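Local atomic coordinates of proline dehydrogenase (Bradyrhizobium japonicum USDA 110, PDB entry 3HAZ), a protein that is a bifunctional flavoenzyme that probably oxidises proline to glutamate in two steps, through FAD-dependent proline dehydrogenase and NAD-dependent semialdehyde dehydrogenase activities. Residues Q843-H848 with E885-P890; L821-P826 with G867-P872. One frame throughout, in Å; residues are numbered along the deposited sequence.

Contact 1 of 2, residues Q843-H848 with E885-P890; sequences QRLDAH and EEVFGP. With NAD (nicotinamide-adenine-dinucleotide), chain D.
Leu845 and His848, one turn apart on helix 839-855, meet Val887 through different first torsions: Leu845 carries CG anti to the carbonyl carbon (chi1 -67°), while His848 carries it anti to the backbone N (chi1 179°). Of the valine methyls Leu845 meets CG1 alone, while the His848 ring lies against both. Val887 CG1 presses on Leu845 CD2 at 3.4 Å, a tight carbon pair in which the leucine and valine lie alongside one another, pointing opposite ways. Val887 CG2 sits over the centre of the His848 ring, 3.6 Å from the centroid and 7° off the normal, a CH-pi contact. Leu845 also reaches the turn beyond: its CD1 rests 3.8 Å from Gly889 CA, where no side chain intervenes. That turn is an inverse gamma turn centred on Phe888, closed by Gly889 N bonding to Val887 O. His848 NE2 is hydrogen-bonded to NE2 of His893, on strand 891-897, and Glu885 OE2 stays 4.2 Å from His848 ND1, too far for a bond, though its charge could favour a proton on the ring. On the far side of the loop, Glu886 grips the nicotinamide ribose with both carboxylate oxygens: OE1 accepts from NAD O3D at 2.6 Å and OE2 from NAD O2D at 2.9 Å. OE2 is also bound by Gly763 N. Phe888 leads the same way, its CE1 3.5 Å from NAD O2D and one face under NAD C5D. Residues 886-890 form the Glu-X-Phe-Gly-Pro motif of aldehyde dehydrogenases, here backed by a helix on one side and holding the cofactor ribose on the other.

Contact 2 of 2, residues L821-P826 with G867-P872; sequences LKIGDP and GCFVAP
Ile823 runs alongside the Phe869 ring, pointing the other way, and meets Pro872 end on; Ile823 and Phe869 bury the most surface here. The isoleucine serves both partners by splitting its branches: CG1 is anti to the carbonyl carbon (chi1 -56°) and the chain extends on through chi2 (164°) to CD1, while CG2 stands anti to the backbone N, on the Phe869 side. Ile823 CD1 wedges against Ala871 CB at 3.4 Å, closer than usual for carbons, and meets Pro872 CD at 3.7 Å. Ile823 CG2 lies 3.6 Å from Phe869 CD2. The phenyl ring then turns its edge to the backbone of Gly824, so that Gly824 O lies in the ring plane, 3.3 Å from Phe869 CE2, where the partly positive ring hydrogens suit a carbonyl oxygen. At the far end Leu821 CD1 lies obliquely across Pro872, 4.1 Å from Pro872 CG. The backbones run nearly antiparallel, yet no hydrogen bond links them; Gly824 pairs instead with Val833, and Cys868 with Val836. Away from this interface Val870 packs on helix 839-855, while Leu821 and Pro872, the latter just ahead of strand 873-876, both touch Phe787 of helix 775-787.

Both contacts lie in the aldehyde dehydrogenase part of the chain, and both are partly buried. Their second segments lead into neighbouring parallel strands, 873-876 and 891-897, and meet where Pro890 packs on Val870 and Pro872. Helix 839-855 is common ground: it supplies one half of contact 1 and covers Val870 from contact 2. Neither has a hydrogen bond between its own segments, but their surroundings differ. Contact 1 sets a helix against a loop whose other side binds NAD, so apolar packing backs a polar site. Contact 2, away from the annotated sites, joins two loops by aliphatic and aromatic packing, with a carbonyl oxygen at a ring edge where contact 1 has a methyl over a face.

Contact 1 of 2, residues Q843-H848 with E885-P890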
loop_
_atom_site.group_PDB
_atom_site.type_symbol
_atom_site.label_atom_id
_atom_site.label_comp_id
_atom_site.label_asym_id
_atom_site.label_seq_id
_atom_site.Cartn_x
_atom_site.Cartn_y
_atom_site.Cartn_z
ATOM N N GLN A 843 -9.219 -63.612 13.621
ATOM C CA GLN A 843 -8.511 -64.853 13.310
ATOM C C GLN A 843 -7.119 -64.595 12.732
ATOM O O GLN A 843 -6.148 -65.250 13.103
ATOM C CB GLN A 843 -9.329 -65.722 12.345
ATOM N N ARG A 844 -7.032 -63.644 11.814
ATOM C CA ARG A 844 -5.760 -63.278 11.208
ATOM C C ARG A 844 -4.818 -62.705 12.266
ATOM O O ARG A 844 -3.625 -63.022 12.302
ATOM C CB ARG A 844 -5.996 -62.254 10.099
ATOM C CG ARG A 844 -4.836 -62.087 9.138
ATOM C CD ARG A 844 -5.295 -61.445 7.833
ATOM N NE ARG A 844 -6.461 -62.118 7.262
ATOM C CZ ARG A 844 -7.646 -61.541 7.074
ATOM N NH1 ARG A 844 -8.649 -62.235 6.550
ATOM N NH2 ARG A 844 -7.828 -60.267 7.402
ATOM N N LEU A 845 -5.359 -61.856 13.130
ATOM C CA LEU A 845 -4.568 -61.279 14.210
ATOM C C LEU A 845 -4.097 -62.366 15.181
ATOM O O LEU A 845 -2.931 -62.407 15.578
ATOM C CB LEU A 845 -5.370 -60.196 14.937
ATOM C CG LEU A 845 -5.653 -58.963 14.069
ATOM C CD1 LEU A 845 -6.533 -57.952 14.790
ATOM C CD2 LEU A 845 -4.342 -58.327 13.634
ATOM N N ASP A 846 -5.009 -63.255 15.553
ATOM C CA ASP A 846 -4.676 -64.315 16.494
ATOM C C ASP A 846 -3.599 -65.234 15.931
ATOM O O ASP A 846 -2.759 -65.745 16.671
ATOM C CB ASP A 846 -5.926 -65.112 16.874
ATOM C CG ASP A 846 -6.803 -64.376 17.871
ATOM O OD1 ASP A 846 -6.372 -63.312 18.368
ATOM O OD2 ASP A 846 -7.917 -64.859 18.160
ATOM N N ALA A 847 -3.627 -65.441 14.618
ATOM C CA ALA A 847 -2.625 -66.275 13.961
ATOM C C ALA A 847 -1.240 -65.634 14.041
ATOM O O ALA A 847 -0.256 -66.311 14.332
ATOM C CB ALA A 847 -3.013 -66.539 12.508
ATOM N N HIS A 848 -1.168 -64.329 13.780
ATOM C CA HIS A 848 0.093 -63.595 13.892
ATOM C C HIS A 848 0.623 -63.592 15.326
ATOM O O HIS A 848 1.829 -63.723 15.562
ATOM C CB HIS A 848 -0.075 -62.150 13.409
ATOM C CG HIS A 848 1.173 -61.331 13.516
ATOM N ND1 HIS A 848 2.200 -61.416 12.601
ATOM C CD2 HIS A 848 1.560 -60.408 14.430
ATOM C CE1 HIS A 848 3.169 -60.587 12.948
ATOM N NE2 HIS A 848 2.804 -59.959 14.052
ATOM N N GLU A 885 4.795 -58.069 7.287
ATOM C CA GLU A 885 3.462 -57.710 6.820
ATOM C C GLU A 885 2.849 -56.630 7.690
ATOM O O GLU A 885 3.235 -56.456 8.847
ATOM C CB GLU A 885 2.539 -58.928 6.834
ATOM C CG GLU A 885 3.248 -60.263 6.876
ATOM C CD GLU A 885 2.445 -61.309 7.630
ATOM O OE1 GLU A 885 1.238 -61.457 7.331
ATOM O OE2 GLU A 885 3.019 -61.973 8.525
ATOM N N GLU A 886 1.892 -55.904 7.124
ATOM C CA GLU A 886 1.042 -55.038 7.918
ATOM C C GLU A 886 0.035 -55.918 8.655
ATOM O O GLU A 886 -0.764 -56.615 8.031
ATOM C CB GLU A 886 0.306 -54.043 7.021
ATOM C CG GLU A 886 -0.574 -53.041 7.776
ATOM C CD GLU A 886 -1.543 -52.299 6.857
ATOM O OE1 GLU A 886 -2.138 -52.954 5.976
ATOM O OE2 GLU A 886 -1.710 -51.070 7.015
ATOM N N VAL A 887 0.086 -55.903 9.981
ATOM C CA VAL A 887 -0.880 -56.643 10.784
ATOM C C VAL A 887 -1.843 -55.637 11.398
ATOM O O VAL A 887 -1.457 -54.830 12.250
ATOM C CB VAL A 887 -0.178 -57.467 11.883
ATOM C CG1 VAL A 887 -1.144 -58.480 12.493
ATOM C CG2 VAL A 887 1.027 -58.180 11.300
ATOM N N PHE A 888 -3.097 -55.688 10.961
ATOM C CA PHE A 888 -4.037 -54.591 11.186
ATOM C C PHE A 888 -4.756 -54.695 12.531
ATOM O O PHE A 888 -5.974 -54.851 12.586
ATOM C CB PHE A 888 -5.048 -54.508 10.022
ATOM C CG PHE A 888 -5.486 -53.100 9.695
ATOM C CD1 PHE A 888 -4.590 -52.192 9.152
ATOM C CD2 PHE A 888 -6.787 -52.686 9.939
ATOM C CE1 PHE A 888 -4.978 -50.892 8.860
ATOM C CE2 PHE A 888 -7.189 -51.390 9.648
ATOM C CZ PHE A 888 -6.282 -50.489 9.110
ATOM N N GLY A 889 -3.996 -54.598 13.618
ATOM C CA GLY A 889 -4.559 -54.717 14.951
ATOM C C GLY A 889 -3.671 -54.117 16.021
ATOM O O GLY A 889 -2.654 -53.489 15.712
ATOM N N PRO A 890 -4.048 -54.314 17.293
ATOM C CA PRO A 890 -3.359 -53.724 18.453
ATOM C C PRO A 890 -2.066 -54.464 18.770
ATOM O O PRO A 890 -1.915 -54.952 19.882
ATOM C CB PRO A 890 -4.338 -53.959 19.613
ATOM C CG PRO A 890 -5.493 -54.780 19.059
ATOM C CD PRO A 890 -5.109 -55.256 17.689
HETATM P PA NAD D . -9.450 -54.149 1.354
HETATM O O1A NAD D . -8.273 -54.211 0.212
HETATM O O2A NAD D . -9.611 -55.473 1.974
HETATM O O5B NAD D . -10.863 -53.695 0.590
HETATM C C5B NAD D . -11.320 -52.356 0.724
HETATM C C4B NAD D . -12.370 -52.013 -0.344
HETATM O O4B NAD D . -12.083 -52.531 -1.699
HETATM C C3B NAD D . -13.821 -52.588 -0.075
HETATM O O3B NAD D . -14.931 -51.749 -0.162
HETATM C C2B NAD D . -13.772 -53.896 -0.859
HETATM O O2B NAD D . -14.922 -54.709 -0.944
HETATM C C1B NAD D . -13.113 -53.436 -2.085
HETATM N N9A NAD D . -12.541 -54.557 -2.845
HETATM C C8A NAD D . -12.126 -55.757 -2.363
HETATM N N7A NAD D . -11.638 -56.524 -3.461
HETATM C C5A NAD D . -11.772 -55.744 -4.632
HETATM C C6A NAD D . -11.458 -55.999 -5.962
HETATM N N6A NAD D . -10.875 -57.279 -6.333
HETATM N N1A NAD D . -11.692 -55.056 -6.911
HETATM C C2A NAD D . -12.247 -53.839 -6.552
HETATM N N3A NAD D . -12.557 -53.586 -5.244
HETATM C C4A NAD D . -12.319 -54.543 -4.281
HETATM O O3 NAD D . -9.098 -52.976 2.502
HETATM P PN NAD D . -9.911 -52.981 3.963
HETATM O O1N NAD D . -9.831 -54.507 4.626
HETATM O O2N NAD D . -11.307 -52.589 3.757
HETATM O O5D NAD D . -9.196 -51.898 5.013
HETATM C C5D NAD D . -7.915 -52.184 5.555
HETATM C C4D NAD D . -6.762 -51.677 4.663
HETATM O O4D NAD D . -6.955 -50.345 4.017
HETATM C C3D NAD D . -5.275 -51.624 5.221
HETATM O O3D NAD D . -4.264 -52.346 4.560
HETATM C C2D NAD D . -5.109 -50.099 5.398
HETATM O O2D NAD D . -3.889 -49.539 5.845
HETATM C C1D NAD D . -5.771 -49.592 4.183
HETATM N N1N NAD D . -6.127 -48.184 4.405
HETATM C C2N NAD D . -5.236 -47.177 3.992
HETATM C C3N NAD D . -5.574 -45.776 4.226
HETATM C C7N NAD D . -4.604 -44.674 3.764
HETATM O O7N NAD D . -4.965 -43.551 3.760
HETATM N N7N NAD D . -3.313 -45.027 3.209
HETATM C C4N NAD D . -6.848 -45.423 4.901
HETATM C C5N NAD D . -7.732 -46.425 5.308
HETATM C C6N NAD D . -7.394 -47.846 5.070
#

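Contact 2 of 2, residues L821-P826 with G867-P872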
loop_
_atom_site.group_PDB
_atom_site.type_symbol
_atom_site.label_atom_id
_atom_site.label_comp_id
_atom_site.label_asym_id
_atom_site.label_seq_id
_atom_site.Cartn_x
_atom_site.Cartn_y
_atom_site.Cartn_z
ATOM N N LEU A 821 -5.413 -49.980 29.676
ATOM C CA LEU A 821 -6.466 -49.721 28.701
ATOM C C LEU A 821 -7.679 -50.621 28.933
ATOM O O LEU A 821 -7.554 -51.843 29.014
ATOM C CB LEU A 821 -5.950 -49.910 27.275
ATOM C CG LEU A 821 -4.727 -49.082 26.875
ATOM C CD1 LEU A 821 -4.335 -49.396 25.440
ATOM C CD2 LEU A 821 -4.997 -47.597 27.041
ATOM N N LYS A 822 -8.857 -50.016 29.041
ATOM C CA LYS A 822 -10.081 -50.800 29.139
ATOM C C LYS A 822 -10.516 -51.273 27.757
ATOM O O LYS A 822 -10.692 -50.469 26.844
ATOM C CB LYS A 822 -11.207 -50.005 29.798
ATOM C CG LYS A 822 -12.449 -50.848 30.079
ATOM C CD LYS A 822 -13.454 -50.090 30.927
ATOM C CE LYS A 822 -14.301 -51.038 31.761
ATOM N NZ LYS A 822 -14.959 -52.074 30.922
ATOM N N ILE A 823 -10.663 -52.586 27.618
ATOM C CA ILE A 823 -11.097 -53.217 26.383
ATOM C C ILE A 823 -12.527 -53.663 26.607
ATOM O O ILE A 823 -12.823 -54.280 27.625
ATOM C CB ILE A 823 -10.265 -54.483 26.087
ATOM C CG1 ILE A 823 -8.775 -54.145 26.033
ATOM C CG2 ILE A 823 -10.718 -55.145 24.790
ATOM C CD1 ILE A 823 -7.883 -55.366 26.122
ATOM N N GLY A 824 -13.417 -53.354 25.671
ATOM C CA GLY A 824 -14.802 -53.758 25.830
ATOM C C GLY A 824 -15.774 -53.042 24.919
ATOM O O GLY A 824 -15.388 -52.515 23.873
ATOM N N ASP A 825 -17.046 -53.043 25.311
ATOM C CA ASP A 825 -18.099 -52.388 24.535
ATOM C C ASP A 825 -17.748 -50.928 24.274
ATOM O O ASP A 825 -17.617 -50.143 25.213
ATOM C CB ASP A 825 -19.446 -52.483 25.261
ATOM C CG ASP A 825 -20.602 -51.945 24.429
ATOM O OD1 ASP A 825 -20.353 -51.190 23.469
ATOM O OD2 ASP A 825 -21.768 -52.281 24.734
ATOM N N PRO A 826 -17.609 -50.560 22.991
ATOM C CA PRO A 826 -17.250 -49.201 22.565
ATOM C C PRO A 826 -18.263 -48.142 23.007
ATOM O O PRO A 826 -17.941 -46.954 23.009
ATOM C CB PRO A 826 -17.233 -49.316 21.034
ATOM C CG PRO A 826 -18.096 -50.505 20.746
ATOM C CD PRO A 826 -17.733 -51.458 21.831
ATOM N N GLY A 867 -15.549 -62.558 22.622
ATOM C CA GLY A 867 -16.093 -61.899 21.447
ATOM C C GLY A 867 -15.017 -61.446 20.481
ATOM O O GLY A 867 -13.862 -61.868 20.588
ATOM N N CYS A 868 -15.396 -60.580 19.543
ATOM C CA CYS A 868 -14.470 -60.088 18.525
ATOM C C CYS A 868 -13.480 -59.077 19.093
ATOM O O CYS A 868 -13.365 -57.962 18.583
ATOM C CB CYS A 868 -15.229 -59.459 17.346
ATOM S SG CYS A 868 -15.521 -60.567 15.947
ATOM N N PHE A 869 -12.771 -59.467 20.146
ATOM C CA PHE A 869 -11.787 -58.591 20.760
ATOM C C PHE A 869 -10.378 -59.145 20.617
ATOM O O PHE A 869 -10.156 -60.354 20.728
ATOM C CB PHE A 869 -12.106 -58.382 22.239
ATOM C CG PHE A 869 -13.354 -57.593 22.485
ATOM C CD1 PHE A 869 -14.579 -58.230 22.609
ATOM C CD2 PHE A 869 -13.305 -56.216 22.595
ATOM C CE1 PHE A 869 -15.733 -57.504 22.835
ATOM C CE2 PHE A 869 -14.453 -55.482 22.821
ATOM C CZ PHE A 869 -15.669 -56.125 22.942
ATOM N N VAL A 870 -9.432 -58.246 20.365
ATOM C CA VAL A 870 -8.013 -58.564 20.463
ATOM C C VAL A 870 -7.320 -57.503 21.322
ATOM O O VAL A 870 -7.387 -56.317 21.019
ATOM C CB VAL A 870 -7.347 -58.626 19.080
ATOM C CG1 VAL A 870 -5.867 -58.929 19.226
ATOM C CG2 VAL A 870 -8.024 -59.681 18.218
ATOM N N ALA A 871 -6.672 -57.931 22.399
ATOM C CA ALA A 871 -6.016 -57.010 23.320
ATOM C C ALA A 871 -4.662 -56.540 22.787
ATOM O O ALA A 871 -4.079 -57.175 21.911
ATOM C CB ALA A 871 -5.851 -57.664 24.703
ATOM N N PRO A 872 -4.160 -55.418 23.318
ATOM C CA PRO A 872 -2.810 -54.969 22.966
ATOM C C PRO A 872 -1.765 -56.056 23.226
ATOM O O PRO A 872 -1.804 -56.762 24.236
ATOM C CB PRO A 872 -2.588 -53.770 23.898
ATOM C CG PRO A 872 -3.969 -53.241 24.139
ATOM C CD PRO A 872 -4.839 -54.468 24.218
#